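Local coordinates for protein CD180 antigen (Mus musculus, PDB 3T6Q) that may cooperate with MD-1 and TLR4 in the B-cell innate response to bacterial lipopolysaccharide, leading to NF-kappa-B activation, at residues Lys468-Ser471 against Leu472-Leu475; Pro558-Thr562 against Cys563-Tyr567; Leu569-Tyr572 against Lys573-Gln577. All blocks are in the same frame, centred on the assembly; numbering follows the deposited sequence. Where two conformers were deposited one is given.

Contact 1 of 3, residues Lys468-Ser471 against Leu472-Leu475; sequences KTNS and LQTL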
loop_
_atom_site.group_PDB
_atom_site.type_symbol
_atom_site.label_atom_id
_atom_site.label_comp_id
_atom_site.label_asym_id
_atom_site.label_seq_id
_atom_site.Cartn_x
_atom_site.Cartn_y
_atom_site.Cartn_z
ATOM N N LYS A 468 8.477 -28.757 61.374
ATOM C CA LYS A 468 9.908 -28.988 61.463
ATOM C C LYS A 468 10.298 -30.153 60.545
ATOM O O LYS A 468 11.313 -30.091 59.878
ATOM C CB LYS A 468 10.286 -29.318 62.909
ATOM C CG LYS A 468 11.762 -29.618 63.102
ATOM C CD LYS A 468 12.109 -29.716 64.586
ATOM C CE LYS A 468 13.523 -30.239 64.762
ATOM N NZ LYS A 468 14.174 -29.619 65.949
ATOM N N THR A 469 9.484 -31.210 60.516
ATOM C CA THR A 469 9.728 -32.299 59.565
ATOM C C THR A 469 8.865 -32.101 58.342
ATOM O O THR A 469 7.631 -31.940 58.431
ATOM C CB THR A 469 9.496 -33.701 60.162
ATOM O OG1 THR A 469 8.128 -33.821 60.533
ATOM C CG2 THR A 469 10.342 -33.897 61.404
ATOM N N ASN A 470 9.523 -32.085 57.192
ATOM C CA ASN A 470 8.821 -31.861 55.935
ATOM C C ASN A 470 9.649 -32.501 54.794
ATOM O O ASN A 470 10.783 -32.955 55.026
ATOM C CB ASN A 470 8.594 -30.351 55.763
ATOM C CG ASN A 470 9.899 -29.562 55.726
ATOM O OD1 ASN A 470 10.711 -29.725 54.794
ATOM N ND2 ASN A 470 10.123 -28.703 56.734
ATOM N N SER A 471 9.100 -32.565 53.583
ATOM C CA SER A 471 9.866 -33.164 52.457
ATOM C C SER A 471 11.160 -32.431 52.069
ATOM O O SER A 471 12.038 -33.033 51.454
ATOM C CB SER A 471 8.995 -33.242 51.213
ATOM O OG SER A 471 8.749 -31.921 50.760
ATOM N N LEU A 472 11.268 -31.138 52.414
ATOM C CA LEU A 472 12.365 -30.287 51.924
ATOM C C LEU A 472 13.687 -30.501 52.619
ATOM O O LEU A 472 14.733 -30.167 52.071
ATOM C CB LEU A 472 11.997 -28.788 52.000
ATOM C CG LEU A 472 10.665 -28.363 51.381
ATOM C CD1 LEU A 472 10.373 -26.925 51.808
ATOM C CD2 LEU A 472 10.696 -28.466 49.847
ATOM N N GLN A 473 13.659 -31.043 53.831
ATOM C CA GLN A 473 14.868 -31.097 54.659
ATOM C C GLN A 473 15.974 -32.036 54.088
ATOM O O GLN A 473 17.111 -31.991 54.549
ATOM C CB GLN A 473 14.516 -31.428 56.127
ATOM C CG GLN A 473 13.569 -30.439 56.840
ATOM C CD GLN A 473 14.283 -29.310 57.595
ATOM O OE1 GLN A 473 15.095 -28.598 57.025
ATOM N NE2 GLN A 473 13.944 -29.126 58.884
ATOM N N THR A 474 15.649 -32.845 53.072
ATOM C CA THR A 474 16.667 -33.650 52.360
ATOM C C THR A 474 17.398 -32.923 51.221
ATOM O O THR A 474 18.283 -33.511 50.598
ATOM C CB THR A 474 16.081 -34.974 51.773
ATOM O OG1 THR A 474 15.047 -34.689 50.794
ATOM C CG2 THR A 474 15.544 -35.891 52.876
ATOM N N LEU A 475 17.032 -31.670 50.935
ATOM C CA LEU A 475 17.556 -30.979 49.742
ATOM C C LEU A 475 18.744 -30.055 50.101
ATOM O O LEU A 475 18.672 -28.833 49.996
ATOM C CB LEU A 475 16.403 -30.219 49.007
ATOM C CG LEU A 475 15.260 -31.170 48.587
ATOM C CD1 LEU A 475 14.072 -30.365 48.079
ATOM C CD2 LEU A 475 15.715 -32.178 47.526
HETATM O O HOH W 1 12.175 -35.616 51.120
#

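Contact 2 of 3, residues Pro558-Thr562 against Cys563-Tyr567; sequences PLDCT and CSNIY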
loop_
_atom_site.group_PDB
_atom_site.type_symbol
_atom_site.label_atom_id
_atom_site.label_comp_id
_atom_site.label_asym_id
_atom_site.label_seq_id
_atom_site.Cartn_x
_atom_site.Cartn_y
_atom_site.Cartn_z
ATOM N N PRO A 558 -0.372 -5.892 54.970
ATOM C CA PRO A 558 -1.161 -4.957 55.834
ATOM C C PRO A 558 -0.288 -4.306 56.914
ATOM O O PRO A 558 -0.499 -4.482 58.119
ATOM C CB PRO A 558 -2.207 -5.868 56.440
ATOM C CG PRO A 558 -1.483 -7.196 56.569
ATOM C CD PRO A 558 -0.656 -7.302 55.302
ATOM N N LEU A 559 0.699 -3.556 56.477
ATOM C CA LEU A 559 1.761 -3.111 57.358
ATOM C C LEU A 559 1.286 -2.093 58.380
ATOM O O LEU A 559 0.490 -1.200 58.070
ATOM C CB LEU A 559 2.939 -2.567 56.553
ATOM C CG LEU A 559 3.769 -3.687 55.895
ATOM C CD1 LEU A 559 4.635 -3.145 54.754
ATOM C CD2 LEU A 559 4.634 -4.437 56.921
ATOM N N ASP A 560 1.830 -2.237 59.591
ATOM C CA ASP A 560 1.477 -1.405 60.731
ATOM C C ASP A 560 2.399 -0.179 60.817
ATOM O O ASP A 560 3.628 -0.315 60.921
ATOM C CB ASP A 560 1.537 -2.281 62.007
ATOM C CG ASP A 560 1.108 -1.544 63.271
ATOM O OD1 ASP A 560 1.835 -0.620 63.704
ATOM O OD2 ASP A 560 0.064 -1.926 63.842
ATOM N N CYS A 561 1.792 1.011 60.745
ATOM C CA CYS A 561 2.527 2.275 60.904
ATOM C C CYS A 561 2.122 3.040 62.185
ATOM O O CYS A 561 1.855 4.247 62.154
ATOM C CB CYS A 561 2.383 3.170 59.664
ATOM S SG CYS A 561 3.029 2.373 58.162
ATOM N N THR A 562 2.137 2.318 63.306
ATOM C CA THR A 562 1.890 2.858 64.627
ATOM C C THR A 562 3.165 2.705 65.438
ATOM O O THR A 562 4.113 2.086 64.966
ATOM C CB THR A 562 0.750 2.078 65.321
ATOM O OG1 THR A 562 1.234 0.788 65.703
ATOM C CG2 THR A 562 -0.455 1.931 64.406
ATOM N N CYS A 563 3.174 3.226 66.672
ATOM C CA CYS A 563 4.279 3.046 67.626
ATOM C C CYS A 563 4.524 1.599 68.013
ATOM O O CYS A 563 5.631 1.255 68.444
ATOM C CB CYS A 563 4.085 3.922 68.899
ATOM S SG CYS A 563 4.161 5.698 68.547
ATOM N N SER A 564 3.504 0.743 67.850
ATOM C CA SER A 564 3.661 -0.680 68.115
ATOM C C SER A 564 4.680 -1.278 67.111
ATOM O O SER A 564 5.239 -2.350 67.348
ATOM C CB SER A 564 2.322 -1.437 68.008
ATOM O OG SER A 564 1.323 -0.908 68.880
ATOM N N ASN A 565 4.882 -0.586 65.993
ATOM C CA ASN A 565 5.846 -1.054 64.984
ATOM C C ASN A 565 7.113 -0.171 64.804
ATOM O O ASN A 565 7.794 -0.309 63.765
ATOM C CB ASN A 565 5.114 -1.246 63.645
ATOM C CG ASN A 565 5.715 -2.381 62.773
ATOM O OD1 ASN A 565 6.462 -3.247 63.259
ATOM N ND2 ASN A 565 5.353 -2.391 61.472
ATOM N N ILE A 566 7.449 0.705 65.776
ATOM C CA ILE A 566 8.517 1.729 65.514
ATOM C C ILE A 566 9.854 1.144 65.155
ATOM O O ILE A 566 10.514 1.719 64.317
ATOM C CB ILE A 566 8.931 2.728 66.655
ATOM C CG1 ILE A 566 8.348 2.381 67.988
ATOM C CG2 ILE A 566 8.877 4.186 66.179
ATOM C CD1 ILE A 566 9.087 1.244 68.610
ATOM N N TYR A 567 10.256 0.045 65.797
ATOM C CA TYR A 567 11.565 -0.587 65.526
ATOM C C TYR A 567 11.710 -1.027 64.066
ATOM O O TYR A 567 12.745 -0.770 63.423
ATOM C CB TYR A 567 11.860 -1.724 66.501
ATOM C CG TYR A 567 12.086 -1.184 67.895
ATOM C CD1 TYR A 567 13.185 -0.361 68.166
ATOM C CD2 TYR A 567 11.181 -1.429 68.911
ATOM C CE1 TYR A 567 13.387 0.172 69.426
ATOM C CE2 TYR A 567 11.374 -0.906 70.180
ATOM C CZ TYR A 567 12.475 -0.105 70.430
ATOM O OH TYR A 567 12.671 0.418 71.691
HETATM O O HOH W 2 -0.664 -1.257 66.463
#

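Contact 3 of 3, residues Leu569-Tyr572 against Lys573-Gln577; sequences LEWY and KENMQ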
loop_
_atom_site.group_PDB
_atom_site.type_symbol
_atom_site.label_atom_id
_atom_site.label_comp_id
_atom_site.label_asym_id
_atom_site.label_seq_id
_atom_site.Cartn_x
_atom_site.Cartn_y
_atom_site.Cartn_z
ATOM N N LEU A 569 9.826 0.320 61.562
ATOM C CA LEU A 569 9.743 1.570 60.806
ATOM C C LEU A 569 11.091 2.310 60.699
ATOM O O LEU A 569 11.459 2.780 59.622
ATOM C CB LEU A 569 8.657 2.496 61.381
ATOM C CG LEU A 569 7.228 1.949 61.294
ATOM C CD1 LEU A 569 6.256 2.773 62.143
ATOM C CD2 LEU A 569 6.769 1.862 59.841
ATOM N N GLU A 570 11.807 2.388 61.809
ATOM C CA GLU A 570 13.167 2.963 61.852
ATOM C C GLU A 570 14.155 2.142 60.978
ATOM O O GLU A 570 14.911 2.702 60.168
ATOM C CB GLU A 570 13.649 3.032 63.306
ATOM C CG GLU A 570 13.027 4.224 64.063
ATOM C CD GLU A 570 13.303 4.244 65.573
ATOM O OE1 GLU A 570 14.186 3.510 66.058
ATOM O OE2 GLU A 570 12.619 5.006 66.292
ATOM N N TRP A 571 14.099 0.820 61.130
ATOM C CA TRP A 571 14.900 -0.113 60.337
ATOM C C TRP A 571 14.649 0.100 58.875
ATOM O O TRP A 571 15.608 0.111 58.074
ATOM C CB TRP A 571 14.612 -1.565 60.752
ATOM C CG TRP A 571 15.362 -2.610 59.958
ATOM C CD1 TRP A 571 16.533 -3.254 60.318
ATOM C CD2 TRP A 571 15.002 -3.171 58.644
ATOM N NE1 TRP A 571 16.919 -4.136 59.349
ATOM C CE2 TRP A 571 16.058 -4.124 58.308
ATOM C CE3 TRP A 571 13.982 -2.955 57.736
ATOM C CZ2 TRP A 571 16.048 -4.854 57.119
ATOM C CZ3 TRP A 571 13.987 -3.690 56.525
ATOM C CH2 TRP A 571 15.006 -4.611 56.232
ATOM N N TYR A 572 13.372 0.255 58.503
ATOM C CA TYR A 572 12.948 0.424 57.113
ATOM C C TYR A 572 13.654 1.603 56.455
ATOM O O TYR A 572 14.129 1.486 55.310
ATOM C CB TYR A 572 11.431 0.599 57.031
ATOM C CG TYR A 572 10.825 0.536 55.632
ATOM C CD1 TYR A 572 10.703 1.692 54.836
ATOM C CD2 TYR A 572 10.359 -0.669 55.110
ATOM C CE1 TYR A 572 10.139 1.635 53.566
ATOM C CE2 TYR A 572 9.760 -0.730 53.859
ATOM C CZ TYR A 572 9.668 0.418 53.082
ATOM O OH TYR A 572 9.088 0.347 51.833
ATOM N N LYS A 573 13.736 2.714 57.188
ATOM C CA LYS A 573 14.374 3.946 56.727
ATOM C C LYS A 573 15.882 3.798 56.599
ATOM O O LYS A 573 16.491 4.434 55.753
ATOM C CB LYS A 573 14.095 5.097 57.701
ATOM C CG LYS A 573 12.629 5.447 57.885
ATOM C CD LYS A 573 12.430 6.491 58.992
ATOM C CE LYS A 573 12.186 7.885 58.428
ATOM N NZ LYS A 573 10.964 7.897 57.566
ATOM N N GLU A 574 16.466 2.978 57.469
ATOM C CA GLU A 574 17.897 2.700 57.477
ATOM C C GLU A 574 18.331 1.710 56.378
ATOM O O GLU A 574 19.519 1.615 56.067
ATOM C CB GLU A 574 18.308 2.157 58.846
ATOM C CG GLU A 574 18.214 3.170 59.982
ATOM C CD GLU A 574 18.306 2.528 61.358
ATOM O OE1 GLU A 574 18.299 1.277 61.453
ATOM O OE2 GLU A 574 18.369 3.277 62.354
ATOM N N ASN A 575 17.376 0.981 55.795
ATOM C CA ASN A 575 17.707 -0.135 54.926
ATOM C C ASN A 575 17.003 -0.201 53.606
ATOM O O ASN A 575 16.715 -1.300 53.116
ATOM C CB ASN A 575 17.494 -1.461 55.656
ATOM C CG ASN A 575 18.465 -1.669 56.770
ATOM O OD1 ASN A 575 19.489 -2.316 56.598
ATOM N ND2 ASN A 575 18.133 -1.155 57.944
ATOM N N MET A 576 16.746 0.953 53.006
ATOM C CA MET A 576 16.043 1.004 51.732
ATOM C C MET A 576 16.762 0.210 50.624
ATOM O O MET A 576 16.145 -0.275 49.661
ATOM C CB MET A 576 15.864 2.471 51.303
ATOM C CG MET A 576 14.949 3.257 52.231
ATOM S SD MET A 576 13.291 2.563 52.194
ATOM C CE MET A 576 12.554 3.320 50.760
ATOM N N GLN A 577 18.074 0.086 50.762
ATOM C CA GLN A 577 18.875 -0.620 49.756
ATOM C C GLN A 577 18.635 -2.158 49.824
ATOM O O GLN A 577 19.000 -2.882 48.890
ATOM C CB GLN A 577 20.372 -0.263 49.922
ATOM C CG GLN A 577 21.103 -0.983 51.062
ATOM C CD GLN A 577 20.752 -0.473 52.470
ATOM O OE1 GLN A 577 20.067 0.550 52.650
ATOM N NE2 GLN A 577 21.221 -1.200 53.482
HETATM O O HOH W 3 15.992 5.090 61.405
#

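Contact 1 of 3, residues Lys468-Ser471 against Leu472-Leu475
Asn470 reaches forward along the chain so that OD1 accepts from the backbone N of Leu472 at 2.8 Å, closing an Asx turn by a rather bent bond (133° at the hydrogen). Its CG sits between its own backbone N and carbonyl carbon (chi1 60°), which brings OD1 forward to Leu472 N. The donor lies in the carbonyl plane, and Asn470 OD1 also touches Leu472 CB at 3.2 Å. Asparagine suits the place because its other end donates as well: ND2 gives hydrogen bonds to the carbonyls of Gln467 and Ala495.

Gln473 crosses Asn470 at about a right angle, the two amide planes only 22° apart. In one of its two conformers a bend at chi2 carries Gln473 NE2 back to Lys468 O, 3.0 Å away, while OE1 is bonded to Ser498. Asn470, Ser471 and Leu472 are buried, and this is the tight part; here Ser471 OG is hydrogen-bonded to Ile439 O of the preceding repeat.

The looser side begins at Thr474, whose hydroxyl donates to a water that in turn donates to Ser471 O; Lys468 stands exposed.

The whole turn lies between strand 465-466 and strand 480-482, on the outer side of the leucine-rich-repeat solenoid. Leu472, a branched apolar chain fit for the interior, packs on Phe496 and on Leu454 of strand 453-455, which Leu475 also touches.

Contact 2 of 3, residues Pro558-Thr562 against Cys563-Tyr567
The chain here enters the cysteine-rich C-terminal cap of the leucine-rich-repeat solenoid, the LRRCT, where strand 559-560 gives way through an Asx turn and a short 3-10 segment to helix 566-574. Asp560 and Thr562 meet Ser564 and Asn565 at this corner. Asp560 holds its CG opposite the backbone N (chi1 -177°), which brings OD1 to the chain two residues on. There Asp560 OD1 accepts from Thr562 N at 3.0 Å, met from above the carboxylate plane, and from Thr562 OG1 at 2.5 Å on its syn lone pair.

Thr562 is well chosen, for its hydroxyl both donates and accepts: OG1 gives its proton to Asp560 and takes the N-H of Ser564 at 3.1 Å, by a rather bent bond. Asn565 slides past Asp560 in the opposite sense, its amide plane nearly perpendicular to the carboxylate. Asn565 ND2 bonds to Asp560 O at 2.8 Å, on a lone pair of that carbonyl and in the plane of its own amide, and its OD1 accepts from Ile538 N. A following backbone turn is closed by Asn565 N to Thr562 O at 3.0 Å, the donor well above the carbonyl plane.

Cys561 and Cys563 are tied by disulfides to Cys587 and Cys605, so the turn is pinned covalently as well. A water donates to both Asp560 OD2 and Thr562 OG1, which places the carboxylate's second oxygen on a hydrated side. With two donors on OD1 and a water on OD2, the carboxylate is probably kept ionised, and the shared network would hold its rotation and that of the threonine hydroxyl together.

Contact 3 of 3, residues Leu569-Tyr572 against Lys573-Gln577
With CG opposite the backbone N in Trp571 (chi1 178°) and beside it in Asn575 (chi1 -68°), the indole and the amide come to lie one over the other, one helical turn apart. Their planes are only 13° from parallel. Asn575 ND2 sits 3.4 Å above the indole plane, offset toward the rim, while Asn575 CB lies over the six-membered ring, 3.9 Å from the centroid of that Trp571 ring, as a CH-pi contact. Asn575 ND2 also donates to Trp571 O at 2.8 Å along an almost straight N-H, a bond that fixes the amide flat over the ring. Indole NE1 is directed elsewhere, to Ser547 OG.

This is the C-terminal end of helix 566-574 in the LRRCT cap, and Asn575 is the first residue to leave helical backbone angles. Asparagine fits such a place: its short amide reaches back to a carbonyl of the last turn, supplementing the weak backbone bond from Asn575 N to Tyr572 O. One residue earlier, Glu574 N bonds to Glu570 O at 3.1 Å, and a water donates to that same carbonyl on the exposed flank.

On another flank Met576, bent at chi2 and chi3, curls back to the Tyr572 ring. Met576 SD lies obliquely 4.3 Å from the centroid of the Tyr572 ring, a Met-aromatic contact that suits the flexible, polarisable thioether. Trp571 packs on Leu543 and Leu546 of helix 543-547, and both aromatic residues touch Leu579 of strand 579-580.

From the N terminus the chain first forms contact 1, which closes a turn at the end of repeat 16 between strand 465-466 and strand 480-482. Some eighty residues on, after the last repeats, contact 2 closes the corner between strand 559-560 and helix 566-574, and contact 3 follows at that helix's far end, where it passes toward strand 579-580. The three lie in series; none nests in or crosses another. Contact 1 stands apart, its nearest atoms about 23 Å from either of the others. Contacts 2 and 3 share the helix and touch: Leu569 CD1 packs 3.6 Å from Thr562 O, joining the cap's entry to its helix.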